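PDB 4WVA: mannosylglycerate hydrolase MGH1-like glycoside hydrolase domain-containing protein from Thermus thermophilus HB8, which hydrolyses the compatible solute mannosylglycerate to mannose and glycerate, and also cleaves glucosylglycerate, as a glycoside hydrolase of family 63 with an (alpha/alpha)6-barrel. Local coordinates for residues 352-356 against 357-361. Numbering follows the deposited sequence.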
ATOM      1  N   GLY A 352      23.323  22.243  -2.281  1.00 11.60           N
ATOM      2  CA  GLY A 352      24.412  21.410  -1.749  1.00 11.79           C
ATOM      3  C   GLY A 352      24.520  21.354  -0.229  1.00 11.87           C
ATOM      4  O   GLY A 352      24.768  20.281   0.337  1.00 12.09           O
ATOM      5  N   PRO A 353      24.370  22.502   0.448  1.00 11.61           N
ATOM      6  CA  PRO A 353      24.469  22.490   1.906  1.00 11.46           C
ATOM      7  C   PRO A 353      23.512  21.526   2.639  1.00 11.42           C
ATOM      8  O   PRO A 353      22.457  21.167   2.117  1.00 10.73           O
ATOM      9  CB  PRO A 353      24.150  23.930   2.279  1.00 11.78           C
ATOM     10  CG  PRO A 353      24.674  24.707   1.133  1.00 11.82           C
ATOM     11  CD  PRO A 353      24.275  23.886  -0.067  1.00 11.83           C
ATOM     12  N   VAL A 354      23.939  21.127   3.837  1.00 11.12           N
ATOM     13  CA  VAL A 354      23.186  20.282   4.763  1.00 10.78           C
ATOM     14  C   VAL A 354      22.231  21.146   5.570  1.00 10.67           C
ATOM     15  O   VAL A 354      22.591  22.216   6.091  1.00 10.54           O
ATOM     16  CB  VAL A 354      24.133  19.530   5.738  1.00 11.00           C
ATOM     17  CG1 VAL A 354      23.355  18.760   6.806  1.00 11.37           C
ATOM     18  CG2 VAL A 354      25.048  18.555   4.993  1.00 11.13           C
ATOM     19  N   TRP A 355      21.001  20.674   5.693  1.00 10.25           N
ATOM     20  CA  TRP A 355      19.953  21.357   6.436  1.00 10.03           C
ATOM     21  C   TRP A 355      19.433  20.463   7.542  1.00  9.75           C
ATOM     22  O   TRP A 355      19.133  19.289   7.340  1.00  9.84           O
ATOM     23  CB  TRP A 355      18.792  21.725   5.520  1.00  9.95           C
ATOM     24  CG  TRP A 355      19.108  22.801   4.513  1.00 10.14           C
ATOM     25  CD1 TRP A 355      19.868  22.690   3.389  1.00 10.28           C
ATOM     26  CD2 TRP A 355      18.639  24.142   4.552  1.00 10.28           C
ATOM     27  NE1 TRP A 355      19.911  23.900   2.722  1.00 10.55           N
ATOM     28  CE2 TRP A 355      19.155  24.804   3.412  1.00 10.79           C
ATOM     29  CE3 TRP A 355      17.828  24.853   5.438  1.00 10.61           C
ATOM     30  CZ2 TRP A 355      18.868  26.134   3.135  1.00 11.25           C
ATOM     31  CZ3 TRP A 355      17.555  26.172   5.175  1.00 11.26           C
ATOM     32  CH2 TRP A 355      18.068  26.803   4.025  1.00 11.18           C
ATOM     33  N   ILE A 356      19.263  21.038   8.715  1.00  9.48           N
ATOM     34  CA  ILE A 356      18.904  20.234   9.869  1.00  9.15           C
ATOM     35  C   ILE A 356      17.476  19.694   9.787  1.00  8.65           C
ATOM     36  O   ILE A 356      17.218  18.551  10.205  1.00  8.44           O
ATOM     37  CB  ILE A 356      19.109  21.029  11.179  1.00  9.19           C
ATOM     38  CG1 ILE A 356      20.550  21.540  11.292  1.00  9.59           C
ATOM     39  CG2 ILE A 356      18.776  20.194  12.398  1.00  9.08           C
ATOM     40  CD1 ILE A 356      21.646  20.504  11.264  1.00 10.10           C
ATOM     41  N   ASN A 357      16.533  20.506   9.314  1.00  8.62           N
ATOM     42  CA  ASN A 357      15.155  20.037   9.213  1.00  8.57           C
ATOM     43  C   ASN A 357      14.986  18.834   8.258  1.00  8.59           C
ATOM     44  O   ASN A 357      14.208  17.903   8.533  1.00  8.33           O
ATOM     45  CB  ASN A 357      14.201  21.176   8.833  1.00  8.67           C
ATOM     46  CG  ASN A 357      14.393  21.658   7.408  1.00  8.68           C
ATOM     47  OD1 ASN A 357      15.515  21.792   6.925  1.00  9.18           O
ATOM     48  ND2 ASN A 357      13.287  21.940   6.728  1.00  9.28           N
ATOM     49  N   VAL A 358      15.715  18.865   7.144  1.00  8.43           N
ATOM     50  CA  VAL A 358      15.673  17.768   6.177  1.00  8.49           C
ATOM     51  C   VAL A 358      16.416  16.541   6.732  1.00  8.36           C
ATOM     52  O   VAL A 358      15.932  15.407   6.591  1.00  8.23           O
ATOM     53  CB  VAL A 358      16.193  18.203   4.789  1.00  8.61           C
ATOM     54  CG1 VAL A 358      16.220  17.022   3.831  1.00  8.75           C
ATOM     55  CG2 VAL A 358      15.303  19.317   4.247  1.00  8.69           C
ATOM     56  N   ASN A 359      17.563  16.734   7.388  1.00  8.87           N
ATOM     57  CA  ASN A 359      18.205  15.598   8.064  1.00  8.90           C
ATOM     58  C   ASN A 359      17.220  14.916   9.009  1.00  9.27           C
ATOM     59  O   ASN A 359      17.152  13.679   9.088  1.00  8.99           O
ATOM     60  CB  ASN A 359      19.428  16.021   8.898  1.00  9.31           C
ATOM     61  CG  ASN A 359      20.741  15.968   8.133  1.00  9.36           C
ATOM     62  OD1 ASN A 359      21.809  15.540   8.682  1.00 11.73           O
ATOM     63  ND2 ASN A 359      20.711  16.379   6.921  1.00  8.51           N
ATOM     64  N   TRP A 360      16.486  15.732   9.773  1.00  8.62           N
ATOM     65  CA  TRP A 360      15.512  15.215  10.733  1.00  9.32           C
ATOM     66  C   TRP A 360      14.364  14.441  10.051  1.00  8.94           C
ATOM     67  O   TRP A 360      14.081  13.289  10.434  1.00  8.96           O
ATOM     68  CB  TRP A 360      15.002  16.337  11.638  1.00  9.54           C
ATOM     69  CG  TRP A 360      13.964  15.833  12.593  1.00 10.16           C
ATOM     70  CD1 TRP A 360      14.173  15.069  13.714  1.00 10.28           C
ATOM     71  CD2 TRP A 360      12.558  16.014  12.481  1.00 10.59           C
ATOM     72  NE1 TRP A 360      12.968  14.773  14.303  1.00 10.89           N
ATOM     73  CE2 TRP A 360      11.963  15.335  13.567  1.00 10.96           C
ATOM     74  CE3 TRP A 360      11.733  16.694  11.573  1.00 10.98           C
ATOM     75  CZ2 TRP A 360      10.587  15.310  13.763  1.00 11.95           C
ATOM     76  CZ3 TRP A 360      10.362  16.673  11.774  1.00 11.61           C
ATOM     77  CH2 TRP A 360       9.804  15.981  12.862  1.00 11.77           C
ATOM     78  N   MET A 361      13.731  15.029   9.031  1.00  9.22           N
ATOM     79  CA  MET A 361      12.610  14.336   8.379  1.00  9.57           C
ATOM     80  C   MET A 361      13.076  13.048   7.708  1.00  9.19           C
ATOM     81  O   MET A 361      12.385  12.030   7.751  1.00  9.29           O
ATOM     82  CB  MET A 361      11.910  15.207   7.349  1.00  9.68           C
ATOM     83  CG  MET A 361      11.115  16.339   7.954  1.00  9.81           C
ATOM     84  SD  MET A 361      10.242  17.357   6.744  1.00 10.38           S
ATOM     85  CE  MET A 361      11.576  18.319   6.060  1.00 10.28           C
TER
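The backbone N of N359 donates to W355 O at 3.0 Å, a nearly straight bond (169°) lying in the carbonyl plane, and so closes the first turn of helix 356-368. One residue on, W360 N reaches I356 O at 2.9 Å, here with the donor tilted from the carbonyl plane. W355 is the N-cap residue, where extended chain turns into helix. Its side chain and that of N357 run side by side in the same direction, W355 CB lying 3.6 Å from N357 OD1, with ring and amide planes 63° apart. N357 gets there with CG set between its own backbone N and carbonyl carbon (chi1 70°), a torsion that swings the amide group toward the tryptophan side chain. On another side of the turn V354 crosses N359 at about a right angle, its CG1 against the end of the amide, while N359 CB packs 3.6 Å from W355 O. The N359 side chain also touches L334 and L378; with an alanine here, these two and the V354 CG1 methyl would probably lose their packing partner. Beyond the turn, the W355 indole stacks on W350 and Y394, and its NE1 is hydrogen-bonded to Y349 O; Y349 and W350 are probable substrate-binding residues. The helix start thus fixes the root of an indole that probably forms part of the wall of the substrate pocket, since it lies beside the bound Tris and touches E393, the likely proton acceptor.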